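Local structure of putative peptidyl-arginine deiminase family protein (Campylobacter jejuni subsp. jejuni serotype O:2, 6B10) at residues I13-S25 with S320-L332. The protein probably hydrolyses agmatine to N-carbamoylputrescine and ammonia, a step in polyamine biosynthesis. Residues are numbered along the deposited sequence; the frame is centred on the assembly and turned at random. Where two conformers were deposited one is given.
Sequences IPEWSEQEYLMLS and SLHCSCQNRFKGL
Arg328 O accepts two backbone bonds, from Glu20 N at 2.8 Å and from Tyr21 N at 3.2 Å, the signature of a classic beta bulge. The bulge interrupts the antiparallel ladder of strands 19-25 and 326-329 and shifts its register by one; past it Met23 and Gln326 exchange backbone bonds. Strand 19-25 lies between 56-61 and 326-329, so both ends of the chain complete one sheet of what is probably the pentein fold, as in other Porphyromonas-type peptidyl-arginine deiminases.

The Phe329 side chain leaves the ladder for the loop 13-18. Its CB lies 3.6 Å from Glu18 O; CG nears Glu18 O and Ile13 CG2; CD1 has Glu18 O and Ser17 O near the ring edge, where weakly positive C-H groups suit carbonyl oxygens; CE1 meets Ser17 O and Pro14 O, and CZ again Pro14 O. Ile13 CG2 covers one face, CD2 and CE2 included, 3.6 Å from the ring centroid, a CH-pi contact for which a flat, apolar ring is apt.

Leu22 and Cys325 pack as apolar neighbours beside the amides: Asn327 ND2 donates to Gln19 OE1 (2.8 Å) from above the carbonyl plane, the amides 87° apart. In the adjoining loops Glu15 extends, CG anti to the backbone N (chi1 -158°), and the syn lone pair of Glu15 OE1 accepts the N-H of His322 NE2, 2.6 Å between the two atoms. Arg213 salt-bridges Glu15 OE2, and Asp209 bonds His322 ND1. With carboxylates at both ring nitrogens, the imidazole is held against rotation by residues distant in sequence.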
loop_
_atom_site.group_PDB
_atom_site.type_symbol
_atom_site.label_atom_id
_atom_site.label_comp_id
_atom_site.label_asym_id
_atom_site.label_seq_id
_atom_site.Cartn_x
_atom_site.Cartn_y
_atom_site.Cartn_z
ATOM N N ILE A 13 7.398 2.719 10.512
ATOM C CA ILE A 13 6.121 2.268 11.062
ATOM C C ILE A 13 5.544 1.153 10.205
ATOM O O ILE A 13 5.336 1.346 9.006
ATOM C CB ILE A 13 5.096 3.419 11.130
ATOM C CG1 ILE A 13 5.653 4.597 11.942
ATOM C CG2 ILE A 13 3.795 2.946 11.762
ATOM C CD1 ILE A 13 4.811 5.854 11.855
ATOM N N PRO A 14 5.280 -0.019 10.811
ATOM C CA PRO A 14 4.590 -1.068 10.080
ATOM C C PRO A 14 3.107 -0.748 9.945
ATOM O O PRO A 14 2.543 -0.027 10.778
ATOM C CB PRO A 14 4.793 -2.298 10.960
ATOM C CG PRO A 14 4.876 -1.753 12.339
ATOM C CD PRO A 14 5.505 -0.385 12.219
ATOM N N GLU A 15 2.473 -1.312 8.921
ATOM C CA GLU A 15 1.092 -0.964 8.591
ATOM C C GLU A 15 0.086 -1.357 9.673
ATOM O O GLU A 15 -0.990 -0.757 9.778
ATOM C CB GLU A 15 0.702 -1.596 7.263
ATOM C CG GLU A 15 -0.454 -0.906 6.572
ATOM C CD GLU A 15 -0.487 -1.251 5.103
ATOM O OE1 GLU A 15 0.303 -0.646 4.347
ATOM O OE2 GLU A 15 -1.268 -2.153 4.723
ATOM N N TRP A 16 0.431 -2.350 10.483
ATOM C CA TRP A 16 -0.467 -2.800 11.547
ATOM C C TRP A 16 -0.467 -1.934 12.819
ATOM O O TRP A 16 -1.237 -2.198 13.737
ATOM C CB TRP A 16 -0.204 -4.269 11.895
ATOM C CG TRP A 16 1.173 -4.556 12.396
ATOM C CD1 TRP A 16 1.633 -4.386 13.667
ATOM C CD2 TRP A 16 2.263 -5.083 11.636
ATOM N NE1 TRP A 16 2.949 -4.771 13.743
ATOM C CE2 TRP A 16 3.357 -5.206 12.509
ATOM C CE3 TRP A 16 2.420 -5.458 10.294
ATOM C CZ2 TRP A 16 4.599 -5.688 12.088
ATOM C CZ3 TRP A 16 3.644 -5.942 9.879
ATOM C CH2 TRP A 16 4.720 -6.052 10.770
ATOM N N SER A 17 0.381 -0.909 12.880
ATOM C CA SER A 17 0.319 0.063 13.978
ATOM C C SER A 17 -0.990 0.851 13.899
ATOM O O SER A 17 -1.592 0.979 12.818
ATOM C CB SER A 17 1.494 1.036 13.935
ATOM O OG SER A 17 2.719 0.351 14.055
ATOM N N GLU A 18 -1.419 1.368 15.048
ATOM C CA GLU A 18 -2.709 2.037 15.170
ATOM C C GLU A 18 -2.777 3.261 14.264
ATOM O O GLU A 18 -1.806 4.005 14.129
ATOM C CB GLU A 18 -2.975 2.436 16.629
ATOM C CG GLU A 18 -4.414 2.863 16.894
ATOM C CD GLU A 18 -4.732 3.014 18.379
ATOM O OE1 GLU A 18 -3.807 3.284 19.171
ATOM O OE2 GLU A 18 -5.914 2.873 18.755
ATOM N N GLN A 19 -3.938 3.465 13.656
ATOM C CA GLN A 19 -4.124 4.504 12.664
ATOM C C GLN A 19 -5.271 5.443 13.018
ATOM O O GLN A 19 -6.156 5.099 13.803
ATOM C CB GLN A 19 -4.411 3.863 11.298
ATOM C CG GLN A 19 -3.282 3.001 10.747
ATOM C CD GLN A 19 -3.743 2.108 9.602
ATOM O OE1 GLN A 19 -4.520 2.536 8.742
ATOM N NE2 GLN A 19 -3.275 0.858 9.590
ATOM N N GLU A 20 -5.226 6.634 12.422
ATOM C CA GLU A 20 -6.281 7.627 12.583
ATOM C C GLU A 20 -7.184 7.628 11.347
ATOM O O GLU A 20 -8.404 7.664 11.470
ATOM C CB GLU A 20 -5.675 9.017 12.818
ATOM C CG GLU A 20 -6.657 10.047 13.360
ATOM C CD GLU A 20 -6.992 9.833 14.824
ATOM O OE1 GLU A 20 -6.066 9.847 15.658
ATOM O OE2 GLU A 20 -8.187 9.669 15.142
ATOM N N TYR A 21 -6.582 7.573 10.159
ATOM C CA TYR A 21 -7.334 7.563 8.905
ATOM C C TYR A 21 -6.810 6.535 7.915
ATOM O O TYR A 21 -5.611 6.248 7.881
ATOM C CB TYR A 21 -7.211 8.913 8.203
ATOM C CG TYR A 21 -7.963 10.068 8.832
ATOM C CD1 TYR A 21 -9.308 10.282 8.554
ATOM C CD2 TYR A 21 -7.313 10.974 9.666
ATOM C CE1 TYR A 21 -9.989 11.353 9.101
ATOM C CE2 TYR A 21 -7.990 12.046 10.226
ATOM C CZ TYR A 21 -9.323 12.232 9.938
ATOM O OH TYR A 21 -9.993 13.299 10.490
ATOM N N LEU A 22 -7.717 5.999 7.098
ATOM C CA LEU A 22 -7.354 5.487 5.783
ATOM C C LEU A 22 -7.799 6.528 4.752
ATOM O O LEU A 22 -8.941 6.997 4.763
ATOM C CB LEU A 22 -8.000 4.129 5.488
ATOM C CG LEU A 22 -7.387 3.367 4.300
ATOM C CD1 LEU A 22 -5.993 2.855 4.624
ATOM C CD2 LEU A 22 -8.260 2.199 3.867
ATOM N N MET A 23 -6.889 6.881 3.860
ATOM C CA MET A 23 -7.132 7.944 2.909
ATOM C C MET A 23 -7.204 7.386 1.496
ATOM O O MET A 23 -6.386 6.557 1.106
ATOM C CB MET A 23 -6.026 8.978 3.022
ATOM C CG MET A 23 -5.849 9.494 4.444
ATOM S SD MET A 23 -4.608 10.785 4.596
ATOM C CE MET A 23 -3.154 9.966 3.955
ATOM N N LEU A 24 -8.201 7.839 0.742
ATOM C CA LEU A 24 -8.403 7.416 -0.637
ATOM C C LEU A 24 -8.719 8.611 -1.538
ATOM O O LEU A 24 -9.266 9.623 -1.091
ATOM C CB LEU A 24 -9.549 6.402 -0.723
ATOM C CG LEU A 24 -9.465 5.182 0.208
ATOM C CD1 LEU A 24 -10.264 5.404 1.480
ATOM C CD2 LEU A 24 -9.943 3.910 -0.486
ATOM N N SER A 25 -8.371 8.477 -2.812
ATOM C CA SER A 25 -8.703 9.470 -3.821
ATOM C C SER A 25 -9.758 8.890 -4.757
ATOM O O SER A 25 -9.462 8.013 -5.567
ATOM C CB SER A 25 -7.453 9.857 -4.600
ATOM O OG SER A 25 -7.762 10.799 -5.611
ATOM N N SER A 320 -4.725 -2.629 -6.957
ATOM C CA SER A 320 -5.705 -3.301 -6.121
ATOM C C SER A 320 -5.858 -2.497 -4.828
ATOM O O SER A 320 -5.506 -1.322 -4.808
ATOM C CB SER A 320 -5.283 -4.757 -5.892
ATOM O OG SER A 320 -6.292 -5.484 -5.218
ATOM N N LEU A 321 -6.370 -3.115 -3.767
ATOM C CA LEU A 321 -6.791 -2.384 -2.564
ATOM C C LEU A 321 -5.694 -1.512 -1.964
ATOM O O LEU A 321 -5.933 -0.337 -1.698
ATOM C CB LEU A 321 -7.344 -3.332 -1.491
ATOM C CG LEU A 321 -8.544 -4.222 -1.857
ATOM C CD1 LEU A 321 -8.921 -5.099 -0.677
ATOM C CD2 LEU A 321 -9.752 -3.408 -2.316
ATOM N N HIS A 322 -4.502 -2.081 -1.761
ATOM C CA HIS A 322 -3.391 -1.361 -1.112
ATOM C C HIS A 322 -2.958 -0.142 -1.926
ATOM O O HIS A 322 -2.666 0.904 -1.362
ATOM C CB HIS A 322 -2.189 -2.292 -0.893
ATOM C CG HIS A 322 -1.154 -1.753 0.050
ATOM N ND1 HIS A 322 0.118 -1.416 -0.358
ATOM C CD2 HIS A 322 -1.195 -1.509 1.382
ATOM C CE1 HIS A 322 0.814 -0.980 0.678
ATOM N NE2 HIS A 322 0.039 -1.026 1.747
ATOM N N CYS A 323 -2.919 -0.290 -3.249
ATOM C CA CYS A 323 -2.546 0.804 -4.157
ATOM C C CYS A 323 -3.502 1.995 -4.089
ATOM O O CYS A 323 -3.106 3.129 -4.333
ATOM C CB CYS A 323 -2.498 0.306 -5.613
ATOM S SG CYS A 323 -1.293 -0.998 -5.947
ATOM N N SER A 324 -4.763 1.732 -3.767
ATOM C CA SER A 324 -5.794 2.770 -3.749
ATOM C C SER A 324 -5.936 3.522 -2.421
ATOM O O SER A 324 -6.863 4.316 -2.268
ATOM C CB SER A 324 -7.145 2.140 -4.063
ATOM O OG SER A 324 -7.673 1.551 -2.896
ATOM N N CYS A 325 -5.059 3.277 -1.453
ATOM C CA CYS A 325 -5.214 3.920 -0.159
ATOM C C CYS A 325 -3.888 4.239 0.499
ATOM O O CYS A 325 -2.832 3.759 0.081
ATOM C CB CYS A 325 -6.086 3.062 0.757
ATOM S SG CYS A 325 -5.408 1.438 1.200
ATOM N N GLN A 326 -3.944 5.098 1.507
ATOM C CA GLN A 326 -2.770 5.423 2.298
ATOM C C GLN A 326 -3.172 5.504 3.767
ATOM O O GLN A 326 -4.271 5.944 4.104
ATOM C CB GLN A 326 -2.147 6.733 1.818
ATOM C CG GLN A 326 -0.874 7.150 2.544
ATOM C CD GLN A 326 0.237 6.114 2.459
ATOM O OE1 GLN A 326 0.192 5.082 3.135
ATOM N NE2 GLN A 326 1.243 6.386 1.634
ATOM N N ASN A 327 -2.277 5.060 4.633
ATOM C CA ASN A 327 -2.543 5.035 6.059
ATOM C C ASN A 327 -1.960 6.278 6.707
ATOM O O ASN A 327 -0.877 6.722 6.340
ATOM C CB ASN A 327 -1.932 3.769 6.683
ATOM C CG ASN A 327 -2.265 2.520 5.892
ATOM O OD1 ASN A 327 -1.575 2.179 4.929
ATOM N ND2 ASN A 327 -3.341 1.846 6.278
ATOM N N ARG A 328 -2.692 6.841 7.660
ATOM C CA ARG A 328 -2.195 7.943 8.476
ATOM C C ARG A 328 -2.290 7.469 9.914
ATOM O O ARG A 328 -3.374 7.145 10.399
ATOM C CB ARG A 328 -3.018 9.215 8.248
ATOM C CG ARG A 328 -2.653 10.365 9.181
ATOM C CD ARG A 328 -3.289 11.678 8.742
ATOM N NE ARG A 328 -3.283 12.658 9.833
ATOM C CZ ARG A 328 -2.282 13.494 10.113
ATOM N NH1 ARG A 328 -1.168 13.506 9.385
ATOM N NH2 ARG A 328 -2.396 14.331 11.137
ATOM N N PHE A 329 -1.147 7.397 10.583
ATOM C CA PHE A 329 -1.079 6.720 11.871
ATOM C C PHE A 329 -1.480 7.625 13.025
ATOM O O PHE A 329 -1.467 8.849 12.901
ATOM C CB PHE A 329 0.300 6.082 12.067
ATOM C CG PHE A 329 0.560 4.981 11.086
ATOM C CD1 PHE A 329 0.185 3.677 11.374
ATOM C CD2 PHE A 329 1.090 5.263 9.832
ATOM C CE1 PHE A 329 0.370 2.665 10.449
ATOM C CE2 PHE A 329 1.284 4.254 8.904
ATOM C CZ PHE A 329 0.925 2.952 9.216
ATOM N N LYS A 330 -1.870 6.991 14.124
ATOM C CA LYS A 330 -2.334 7.675 15.325
ATOM C C LYS A 330 -1.160 7.943 16.264
ATOM O O LYS A 330 -0.300 7.084 16.454
ATOM C CB LYS A 330 -3.373 6.809 16.043
ATOM C CG LYS A 330 -4.079 7.476 17.223
ATOM C CD LYS A 330 -4.774 6.435 18.084
ATOM C CE LYS A 330 -5.395 7.035 19.339
ATOM N NZ LYS A 330 -6.706 7.685 19.073
ATOM N N GLY A 331 -1.137 9.134 16.854
ATOM C CA GLY A 331 -0.130 9.482 17.856
ATOM C C GLY A 331 0.141 10.966 17.926
ATOM O O GLY A 331 -0.464 11.755 17.197
ATOM N N LEU A 332 1.072 11.339 18.800
ATOM C CA LEU A 332 1.464 12.734 18.976
ATOM C C LEU A 332 2.051 13.280 17.690
ATOM O O LEU A 332 2.929 12.660 17.086
ATOM C CB LEU A 332 2.493 12.874 20.102
HETATM O O HOH W 1 0.454 4.572 15.429
HETATM O O HOH W 2 -3.404 10.951 16.054
#